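Local coordinates for protein endoglucanase (Clostridium thermocellum, PDB 2E4T) that probably hydrolyses internal beta-1,4-glucan links of cellulose and xyloglucan, acting through its family 44 glycoside hydrolase module, the part held in this chain, at residues N341-D344 / S345-K348; W256-D259 / Y260-K264; K21-S24 / P25-G29; N366-T369 / G370-Q374. All blocks are in the same frame, centred on the assembly; numbering follows the deposited sequence.

Contact 1. Residues N341-D344 / S345-K348; sequences NLLD and SIEK
Asp344 and Lys348 stand one turn apart on the solvent side of helix 338-349 and slant across each other until their charged ends meet. Lys348 NZ lies 2.8 Å from Asp344 OD2, a salt bridge that uses the syn lone pair of that oxygen, on the side of OD1. The carboxylate faces the lysine because CG of Asp344 swings anti to the backbone N (chi1 171°), while the lysine chain runs fully extended beyond CG. An acid placed four residues before a base suits a helix, since the acid then lies toward the N-terminal end and the base toward the C-terminal end. Asp344 has a second conformer, however, so the bridge is probably not permanent.

In the same conformer a water donates to Asp344 OD2 at 2.7 Å and to Ser345 OG at 2.8 Å, tying the surface acid to a buried hydroxyl. Glu347 OE1 sits 4.5 Å from Asp344 OD1; the two like charges would tend to repel, and the ammonium group of Lys348 may ease this. On the apolar side Leu343 CD2 only grazes Ile346 CD1, at 4.4 Å. Backbone bonds from each residue to the fourth one on set the spacing, for instance Glu347 N to Leu343 O at 2.9 Å.

The inward face belongs to short or branched side chains that fit against a neighbouring helix. Leu342, Ser345 and Ile346 lie on Ile258 and Leu262 of helix 257-272, and the small hydroxyl of Ser345 reaches Asp259 of that helix and Trp256 at its N-cap.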
loop_
_atom_site.group_PDB
_atom_site.type_symbol
_atom_site.label_atom_id
_atom_site.label_comp_id
_atom_site.label_asym_id
_atom_site.label_seq_id
_atom_site.Cartn_x
_atom_site.Cartn_y
_atom_site.Cartn_z
ATOM N N ASN A 341 8.104 -1.438 14.594
ATOM C CA ASN A 341 8.077 -2.861 14.965
ATOM C C ASN A 341 8.279 -3.766 13.735
ATOM O O ASN A 341 9.030 -4.754 13.802
ATOM C CB ASN A 341 6.834 -3.218 15.771
ATOM C CG ASN A 341 7.057 -2.937 17.233
ATOM O OD1 ASN A 341 7.485 -3.835 17.970
ATOM N ND2 ASN A 341 6.838 -1.722 17.686
ATOM N N LEU A 342 7.587 -3.452 12.627
ATOM C CA LEU A 342 7.768 -4.254 11.411
ATOM C C LEU A 342 9.219 -4.134 10.915
ATOM O O LEU A 342 9.842 -5.127 10.502
ATOM C CB LEU A 342 6.776 -3.812 10.334
ATOM C CG LEU A 342 5.317 -4.133 10.656
ATOM C CD1 LEU A 342 4.376 -3.374 9.707
ATOM C CD2 LEU A 342 5.052 -5.663 10.566
ATOM N N LEU A 343 9.742 -2.894 10.894
ATOM C CA LEU A 343 11.097 -2.675 10.383
ATOM C C LEU A 343 12.160 -3.354 11.297
ATOM O O LEU A 343 13.163 -3.869 10.788
ATOM C CB LEU A 343 11.378 -1.192 10.231
ATOM C CG LEU A 343 10.549 -0.530 9.123
ATOM C CD1 LEU A 343 10.587 0.982 9.289
ATOM C CD2 LEU A 343 11.023 -0.935 7.732
ATOM N N ASP A 344 11.919 -3.334 12.603
ATOM C CA ASP A 344 12.828 -4.012 13.554
ATOM C C ASP A 344 12.814 -5.507 13.321
ATOM O O ASP A 344 13.847 -6.187 13.380
ATOM C CB ASP A 344 12.415 -3.676 14.978
ATOM C CG ASP A 344 13.134 -4.470 16.073
ATOM O OD1 ASP A 344 14.252 -4.088 16.320
ATOM O OD2 ASP A 344 12.600 -5.431 16.688
ATOM N N SER A 345 11.633 -6.078 13.031
ATOM C CA SER A 345 11.565 -7.482 12.683
ATOM C C SER A 345 12.331 -7.808 11.423
ATOM O O SER A 345 13.040 -8.829 11.367
ATOM C CB SER A 345 10.086 -7.912 12.577
ATOM O OG SER A 345 9.509 -8.002 13.850
ATOM N N ILE A 346 12.209 -6.954 10.398
ATOM C CA ILE A 346 13.006 -7.126 9.201
ATOM C C ILE A 346 14.511 -7.132 9.533
ATOM O O ILE A 346 15.268 -8.006 9.077
ATOM C CB ILE A 346 12.664 -6.067 8.157
ATOM C CG1 ILE A 346 11.280 -6.386 7.530
ATOM C CG2 ILE A 346 13.753 -5.981 7.096
ATOM C CD1 ILE A 346 10.689 -5.232 6.747
ATOM N N GLU A 347 14.939 -6.143 10.347
ATOM C CA GLU A 347 16.383 -6.056 10.672
ATOM C C GLU A 347 16.870 -7.310 11.398
ATOM O O GLU A 347 18.006 -7.732 11.205
ATOM C CB GLU A 347 16.639 -4.811 11.533
ATOM C CG GLU A 347 16.457 -3.552 10.788
ATOM C CD GLU A 347 16.642 -2.286 11.642
ATOM O OE1 GLU A 347 16.520 -2.331 12.900
ATOM O OE2 GLU A 347 16.902 -1.209 11.036
ATOM N N LYS A 348 16.013 -7.896 12.240
ATOM C CA LYS A 348 16.423 -9.042 13.028
ATOM C C LYS A 348 16.384 -10.339 12.232
ATOM O O LYS A 348 17.234 -11.213 12.443
ATOM C CB LYS A 348 15.503 -9.172 14.275
ATOM C CG LYS A 348 15.772 -8.117 15.367
ATOM C CD LYS A 348 14.743 -8.140 16.494
ATOM C CE LYS A 348 15.216 -7.213 17.626
ATOM N NZ LYS A 348 14.108 -6.857 18.520
HETATM O O HOH W 1 10.228 -6.689 16.168
#

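Contact 2. Residues W256-D259 / Y260-K264; sequences WFID and YYLDK
An aromatic cluster of Phe257, Tyr260 and Tyr261 fills one side of the first turns of helix 257-272, which lies in the connection between barrel strands 226-232 and 279-284 of the TIM-like barrel. Phe257 is the shared member. Its CE1 comes within 3.6 Å of Tyr260 CD2, while its CE2 is 3.9 Å from Tyr261 CB. Both ring pairs are oblique, with planes at 32° to Tyr260 and 42° to Tyr261. With CG pointing away from its own backbone N (chi1 177°), the Phe257 ring is turned along the helix to these neighbours. Phe257 packs on Leu207 and the two tyrosines on Ile208. Flat, bulky groups suit the space between this helix, helix 204-221 and strand 226-232; the tyrosines can also keep a polar end, and Tyr260 OH bonds to Glu250.

On the side that packs against helix 338-349, Ile258 and Leu262 run side by side, CG2 to CD1 at 3.8 Å. Trp256, at the N-cap position, lays a ring face against Ile258 CB. Ser345 OG is hydrogen-bonded to both Trp256 NE1 and Asp259 OD1, whereas the direct NE1 to OD1 bond is weak. The first helical bond, Tyr260 N to Trp256 O, is also weak; the regular pattern sets in with Tyr261 N to Phe257 O at 2.8 Å. At the far end, Lys264 CG rests 3.7 Å above the plane of the Tyr260 ring, over its centre.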
loop_
_atom_site.group_PDB
_atom_site.type_symbol
_atom_site.label_atom_id
_atom_site.label_comp_id
_atom_site.label_asym_id
_atom_site.label_seq_id
_atom_site.Cartn_x
_atom_site.Cartn_y
_atom_site.Cartn_z
ATOM N N TRP A 256 5.948 -13.026 17.130
ATOM C CA TRP A 256 4.746 -12.911 16.298
ATOM C C TRP A 256 5.013 -13.599 14.975
ATOM O O TRP A 256 6.194 -13.882 14.605
ATOM C CB TRP A 256 4.240 -11.485 16.109
ATOM C CG TRP A 256 5.146 -10.447 15.537
ATOM C CD1 TRP A 256 6.533 -10.454 15.409
ATOM C CD2 TRP A 256 4.724 -9.146 15.095
ATOM N NE1 TRP A 256 6.969 -9.230 14.931
ATOM C CE2 TRP A 256 5.886 -8.426 14.722
ATOM C CE3 TRP A 256 3.469 -8.533 14.999
ATOM C CZ2 TRP A 256 5.817 -7.114 14.275
ATOM C CZ3 TRP A 256 3.407 -7.236 14.563
ATOM C CH2 TRP A 256 4.575 -6.534 14.200
ATOM N N PHE A 257 3.944 -13.853 14.232
ATOM C CA PHE A 257 4.015 -14.496 12.927
ATOM C C PHE A 257 4.898 -13.711 11.963
ATOM O O PHE A 257 5.613 -14.347 11.149
ATOM C CB PHE A 257 2.617 -14.751 12.346
ATOM C CG PHE A 257 2.696 -15.350 10.988
ATOM C CD1 PHE A 257 2.978 -16.691 10.807
ATOM C CD2 PHE A 257 2.511 -14.540 9.864
ATOM C CE1 PHE A 257 3.148 -17.227 9.528
ATOM C CE2 PHE A 257 2.671 -15.064 8.583
ATOM C CZ PHE A 257 2.987 -16.414 8.407
ATOM N N ILE A 258 4.914 -12.377 12.025
ATOM C CA ILE A 258 5.823 -11.626 11.143
ATOM C C ILE A 258 7.238 -12.150 11.230
ATOM O O ILE A 258 7.926 -12.326 10.201
ATOM C CB ILE A 258 5.805 -10.133 11.582
ATOM C CG1 ILE A 258 4.417 -9.489 11.369
ATOM C CG2 ILE A 258 6.911 -9.353 10.895
ATOM C CD1 ILE A 258 3.971 -9.388 9.925
ATOM N N ASP A 259 7.736 -12.413 12.462
ATOM C CA ASP A 259 9.125 -12.898 12.606
ATOM C C ASP A 259 9.310 -14.277 12.015
ATOM O O ASP A 259 10.353 -14.570 11.402
ATOM C CB ASP A 259 9.494 -12.951 14.090
ATOM C CG ASP A 259 9.658 -11.559 14.708
ATOM O OD1 ASP A 259 9.818 -10.580 13.959
ATOM O OD2 ASP A 259 9.682 -11.509 15.975
ATOM N N TYR A 260 8.335 -15.177 12.246
ATOM C CA TYR A 260 8.382 -16.523 11.663
ATOM C C TYR A 260 8.446 -16.429 10.129
ATOM O O TYR A 260 9.252 -17.113 9.469
ATOM C CB TYR A 260 7.166 -17.307 12.110
ATOM C CG TYR A 260 7.001 -18.661 11.444
ATOM C CD1 TYR A 260 7.474 -19.823 12.059
ATOM C CD2 TYR A 260 6.313 -18.782 10.253
ATOM C CE1 TYR A 260 7.266 -21.070 11.496
ATOM C CE2 TYR A 260 6.101 -20.036 9.668
ATOM C CZ TYR A 260 6.569 -21.172 10.307
ATOM O OH TYR A 260 6.287 -22.401 9.726
ATOM N N TYR A 261 7.567 -15.590 9.552
ATOM C CA TYR A 261 7.537 -15.496 8.084
ATOM C C TYR A 261 8.861 -15.012 7.550
ATOM O O TYR A 261 9.432 -15.587 6.608
ATOM C CB TYR A 261 6.386 -14.530 7.686
ATOM C CG TYR A 261 6.183 -14.405 6.229
ATOM C CD1 TYR A 261 5.519 -15.392 5.507
ATOM C CD2 TYR A 261 6.638 -13.274 5.521
ATOM C CE1 TYR A 261 5.286 -15.289 4.148
ATOM C CE2 TYR A 261 6.393 -13.165 4.149
ATOM C CZ TYR A 261 5.700 -14.120 3.479
ATOM O OH TYR A 261 5.434 -13.919 2.137
ATOM N N LEU A 262 9.398 -13.940 8.147
ATOM C CA LEU A 262 10.690 -13.421 7.682
ATOM C C LEU A 262 11.786 -14.479 7.844
ATOM O O LEU A 262 12.607 -14.672 6.936
ATOM C CB LEU A 262 11.035 -12.148 8.479
ATOM C CG LEU A 262 10.166 -10.943 8.137
ATOM C CD1 LEU A 262 10.316 -9.909 9.244
ATOM C CD2 LEU A 262 10.534 -10.358 6.777
ATOM N N ASP A 263 11.831 -15.134 9.014
ATOM C CA ASP A 263 12.893 -16.073 9.302
ATOM C C ASP A 263 12.817 -17.270 8.327
ATOM O O ASP A 263 13.873 -17.731 7.820
ATOM C CB ASP A 263 12.767 -16.561 10.745
ATOM C CG ASP A 263 13.974 -17.342 11.228
ATOM O OD1 ASP A 263 15.112 -16.934 10.974
ATOM O OD2 ASP A 263 13.788 -18.319 11.976
ATOM N N LYS A 264 11.631 -17.800 8.125
ATOM C CA LYS A 264 11.482 -18.951 7.237
ATOM C C LYS A 264 11.746 -18.582 5.773
ATOM O O LYS A 264 12.318 -19.399 4.998
ATOM C CB LYS A 264 10.135 -19.636 7.426
ATOM C CG LYS A 264 9.907 -20.218 8.809
ATOM C CD LYS A 264 11.013 -21.159 9.309
ATOM C CE LYS A 264 10.676 -21.719 10.691
ATOM N NZ LYS A 264 11.848 -22.495 11.260
#

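Contact 3. Residues K21-S24 / P25-G29; sequences KPIS and PYIYG
Ser24 OG is bonded to the backbone oxygen of Tyr387 and, across the contact, packs 3.6 Å from Tyr26 CD2. Ser24 opens a type I beta turn, Ser24 to Ile27, that carries the chain from strand 8-22 of the nine-stranded sheet to strand 26-30, the first strand of the TIM-like barrel. The serine hydroxyl is trans to its main-chain nitrogen (chi1 179°), away from the inward-facing isoleucines. Pro25 at the second position is a natural choice for such a turn, because its ring restricts phi to the value the turn needs (-67°).

The turn folds the hydrocarbon side chains back over the incoming chain. Ile23 CG2 meets Ile27 CD1 at 3.8 Å, the two side chains crossing at a slant, and the same methyl lies 3.7 Å from Tyr28 OH, where the side chains cross at about a right angle. Branched isoleucines suit this place: Ile23 uses its CG2 and Ile27 its longer CG1-CD1 branch to meet, while Ile27 CG2 lies 4.3 Å from Ser24 CB. Phe417 lies against Ile23 and Tyr28, and Phe381 and Leu378 of helix 368-384 cover Ile27 and Tyr28.

Ser24 O, at the start of the turn, is 3.5 Å from Ile27 CG1. That carbon takes the position between the backbone N and the carbonyl carbon (chi1 60°), a less roomy rotamer that keeps the branch above the neighbouring ring: Ile27 CG1 stands 3.5 Å over the centre of the Tyr28 ring.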
loop_
_atom_site.group_PDB
_atom_site.type_symbol
_atom_site.label_atom_id
_atom_site.label_comp_id
_atom_site.label_asym_id
_atom_site.label_seq_id
_atom_site.Cartn_x
_atom_site.Cartn_y
_atom_site.Cartn_z
ATOM N N LYS A 21 17.733 10.743 3.413
ATOM C CA LYS A 21 17.392 9.360 3.080
ATOM C C LYS A 21 16.457 9.372 1.907
ATOM O O LYS A 21 15.558 10.214 1.829
ATOM C CB LYS A 21 16.887 8.586 4.274
ATOM C CG LYS A 21 15.772 9.262 4.889
ATOM C CD LYS A 21 15.135 8.450 5.980
ATOM C CE LYS A 21 16.030 8.271 7.193
ATOM N NZ LYS A 21 16.264 9.592 7.890
ATOM N N PRO A 22 16.599 8.420 0.977
ATOM C CA PRO A 22 15.700 8.414 -0.175
ATOM C C PRO A 22 14.256 8.079 0.272
ATOM O O PRO A 22 14.041 7.205 1.117
ATOM C CB PRO A 22 16.273 7.318 -1.058
ATOM C CG PRO A 22 17.011 6.407 -0.152
ATOM C CD PRO A 22 17.586 7.317 0.930
ATOM N N ILE A 23 13.313 8.745 -0.377
ATOM C CA ILE A 23 11.886 8.418 -0.270
ATOM C C ILE A 23 11.553 7.528 -1.471
ATOM O O ILE A 23 11.753 7.905 -2.621
ATOM C CB ILE A 23 11.021 9.686 -0.320
ATOM C CG1 ILE A 23 11.327 10.553 0.903
ATOM C CG2 ILE A 23 9.533 9.311 -0.392
ATOM C CD1 ILE A 23 10.676 11.943 0.850
ATOM N N SER A 24 11.062 6.313 -1.188
ATOM C CA SER A 24 10.757 5.435 -2.313
ATOM C C SER A 24 9.655 6.063 -3.178
ATOM O O SER A 24 8.631 6.503 -2.655
ATOM C CB SER A 24 10.266 4.082 -1.801
ATOM O OG SER A 24 9.973 3.302 -2.948
ATOM N N PRO A 25 9.812 6.033 -4.495
ATOM C CA PRO A 25 8.834 6.694 -5.360
ATOM C C PRO A 25 7.463 6.047 -5.339
ATOM O O PRO A 25 6.507 6.676 -5.811
ATOM C CB PRO A 25 9.455 6.613 -6.765
ATOM C CG PRO A 25 10.976 6.558 -6.532
ATOM C CD PRO A 25 11.067 5.712 -5.232
ATOM N N TYR A 26 7.373 4.798 -4.864
ATOM C CA TYR A 26 6.196 3.956 -5.068
ATOM C C TYR A 26 5.227 3.984 -3.892
ATOM O O TYR A 26 4.266 3.205 -3.862
ATOM C CB TYR A 26 6.625 2.495 -5.341
ATOM C CG TYR A 26 7.734 2.413 -6.358
ATOM C CD1 TYR A 26 7.599 3.017 -7.643
ATOM C CD2 TYR A 26 8.919 1.734 -6.053
ATOM C CE1 TYR A 26 8.643 2.944 -8.561
ATOM C CE2 TYR A 26 9.953 1.660 -6.973
ATOM C CZ TYR A 26 9.822 2.247 -8.227
ATOM O OH TYR A 26 10.853 2.174 -9.132
ATOM N N ILE A 27 5.421 4.925 -2.925
ATOM C CA ILE A 27 4.539 5.008 -1.792
ATOM C C ILE A 27 3.213 5.680 -2.099
ATOM O O ILE A 27 2.285 5.622 -1.275
ATOM C CB ILE A 27 5.216 5.687 -0.586
ATOM C CG1 ILE A 27 5.663 7.101 -0.921
ATOM C CG2 ILE A 27 6.366 4.798 -0.070
ATOM C CD1 ILE A 27 6.100 7.877 0.303
ATOM N N TYR A 28 3.096 6.332 -3.263
ATOM C CA TYR A 28 1.927 7.142 -3.602
ATOM C C TYR A 28 0.994 6.404 -4.550
ATOM O O TYR A 28 0.496 6.957 -5.549
ATOM C CB TYR A 28 2.380 8.482 -4.233
ATOM C CG TYR A 28 3.463 9.179 -3.439
ATOM C CD1 TYR A 28 3.207 9.793 -2.209
ATOM C CD2 TYR A 28 4.761 9.275 -3.937
ATOM C CE1 TYR A 28 4.194 10.449 -1.502
ATOM C CE2 TYR A 28 5.765 9.937 -3.232
ATOM C CZ TYR A 28 5.484 10.542 -2.021
ATOM O OH TYR A 28 6.447 11.208 -1.277
ATOM N N GLY A 29 0.731 5.110 -4.242
ATOM C CA GLY A 29 -0.033 4.284 -5.163
ATOM C C GLY A 29 -1.503 4.101 -4.757
ATOM O O GLY A 29 -1.965 4.526 -3.684
#

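Contact 4. Residues N366-T369 / G370-Q374; sequences NHIT and GGIAQ
His367 caps the start of helix 368-384, the crossover helix between barrel strands 354-360 and 388-391 in a beta-alpha-beta unit, and its carbonyl is the first to serve the new helix. His367 O accepts from Gly371 N at 3.3 Å and, through a weak bond, from Gly370 N. Its imidazole reaches forward over the first turn to do the N-cap's work: ND1 accepts from Thr369 N at 3.1 Å, the donor tilted 34° from the ring plane, and is hydrogen-bonded to Thr369 OG1 at 2.8 Å as well. Histidine suits the post, for its ring nitrogen can reach a backbone N-H that has no carbonyl one turn earlier.

Ile368 comes next. Its CG1, set opposite the main-chain nitrogen (chi1 -176°), bends toward the following turn and meets Ile372 CD1 at 3.8 Å, the two branched side chains passing at a slant; Ile368 O also accepts from Ile372 N at 2.9 Å. Tyr399 of helix 398-408 packs on Ile368, and Leu311 of helix 304-312 on Ile372.

Thr369 places OG1 between its backbone N and carbonyl carbon, where it can face the histidine and also bond Arg310. Thr369 O closes the segment, accepting from Ala373 N at 2.9 Å with the donor above the carbonyl plane, while the small Ala373 CB comes 3.2 Å from that same oxygen.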
loop_
_atom_site.group_PDB
_atom_site.type_symbol
_atom_site.label_atom_id
_atom_site.label_comp_id
_atom_site.label_asym_id
_atom_site.label_seq_id
_atom_site.Cartn_x
_atom_site.Cartn_y
_atom_site.Cartn_z
ATOM N N ASN A 366 -13.963 11.892 1.958
ATOM C CA ASN A 366 -14.651 13.062 1.415
ATOM C C ASN A 366 -14.715 14.216 2.431
ATOM O O ASN A 366 -15.490 15.169 2.260
ATOM C CB ASN A 366 -16.040 12.705 0.905
ATOM C CG ASN A 366 -16.935 12.221 2.034
ATOM O OD1 ASN A 366 -16.486 11.947 3.133
ATOM N ND2 ASN A 366 -18.228 12.199 1.778
ATOM N N HIS A 367 -13.830 14.172 3.440
ATOM C CA HIS A 367 -13.782 15.171 4.500
ATOM C C HIS A 367 -12.352 15.688 4.621
ATOM O O HIS A 367 -11.374 14.939 4.414
ATOM C CB HIS A 367 -14.193 14.525 5.857
ATOM C CG HIS A 367 -14.405 15.486 6.975
ATOM N ND1 HIS A 367 -13.453 15.748 7.960
ATOM C CD2 HIS A 367 -15.507 16.213 7.254
ATOM C CE1 HIS A 367 -13.992 16.642 8.778
ATOM N NE2 HIS A 367 -15.239 16.935 8.388
ATOM N N ILE A 368 -12.204 16.938 5.071
ATOM C CA ILE A 368 -10.867 17.512 5.211
ATOM C C ILE A 368 -9.978 16.603 6.079
ATOM O O ILE A 368 -8.758 16.486 5.772
ATOM C CB ILE A 368 -10.926 18.943 5.800
ATOM C CG1 ILE A 368 -9.543 19.593 5.871
ATOM C CG2 ILE A 368 -11.592 18.980 7.180
ATOM C CD1 ILE A 368 -8.758 19.652 4.572
ATOM N N THR A 369 -10.506 15.983 7.125
ATOM C CA THR A 369 -9.638 15.172 7.988
ATOM C C THR A 369 -9.141 13.906 7.280
ATOM O O THR A 369 -8.046 13.410 7.635
ATOM C CB THR A 369 -10.290 14.852 9.326
ATOM O OG1 THR A 369 -11.493 14.052 9.141
ATOM C CG2 THR A 369 -10.553 16.077 10.139
ATOM N N GLY A 370 -9.891 13.369 6.318
ATOM C CA GLY A 370 -9.360 12.275 5.532
ATOM C C GLY A 370 -8.223 12.719 4.646
ATOM O O GLY A 370 -7.267 11.956 4.391
ATOM N N GLY A 371 -8.266 13.963 4.146
ATOM C CA GLY A 371 -7.168 14.492 3.333
ATOM C C GLY A 371 -5.925 14.799 4.151
ATOM O O GLY A 371 -4.793 14.503 3.715
ATOM N N ILE A 372 -6.103 15.413 5.316
ATOM C CA ILE A 372 -4.971 15.690 6.179
ATOM C C ILE A 372 -4.353 14.380 6.672
ATOM O O ILE A 372 -3.118 14.222 6.636
ATOM C CB ILE A 372 -5.361 16.636 7.329
ATOM C CG1 ILE A 372 -5.763 18.016 6.744
ATOM C CG2 ILE A 372 -4.196 16.751 8.311
ATOM C CD1 ILE A 372 -6.311 18.982 7.791
ATOM N N ALA A 373 -5.176 13.436 7.121
ATOM C CA ALA A 373 -4.621 12.151 7.558
ATOM C C ALA A 373 -3.877 11.471 6.410
ATOM O O ALA A 373 -2.792 10.904 6.622
ATOM C CB ALA A 373 -5.711 11.244 8.128
ATOM N N GLN A 374 -4.460 11.495 5.189
ATOM C CA GLN A 374 -3.780 10.878 4.049
ATOM C C GLN A 374 -2.409 11.522 3.818
ATOM O O GLN A 374 -1.396 10.837 3.600
ATOM C CB GLN A 374 -4.657 11.019 2.802
ATOM C CG GLN A 374 -3.986 10.436 1.548
ATOM C CD GLN A 374 -3.840 8.938 1.615
ATOM O OE1 GLN A 374 -4.485 8.243 2.411
ATOM N NE2 GLN A 374 -2.988 8.398 0.738
#

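How the contacts relate
Contacts 1 and 2 sit on adjacent helices and meet directly: Ser345 OG is 2.6 Å from Asp259 OD1 and 3.0 Å from Trp256 NE1, both probable hydrogen bonds, and Leu262 CD1 packs 3.6 Å from Ser345 O. Contacts 3 and 4 make a looser pair, with nearest atoms about 6 Å apart, and residues further along contact 4's helix cover contact 3. Contacts 2 and 4 lie on opposite sides of the chain's centre, about 34 Å between centres. Contact 4 lies nearer the zinc site: Gly371 is about 12 Å from the zinc ion and about 8 Å from the side chain of its ligand Glu401, against about 11 Å for the Tyr28 side chain.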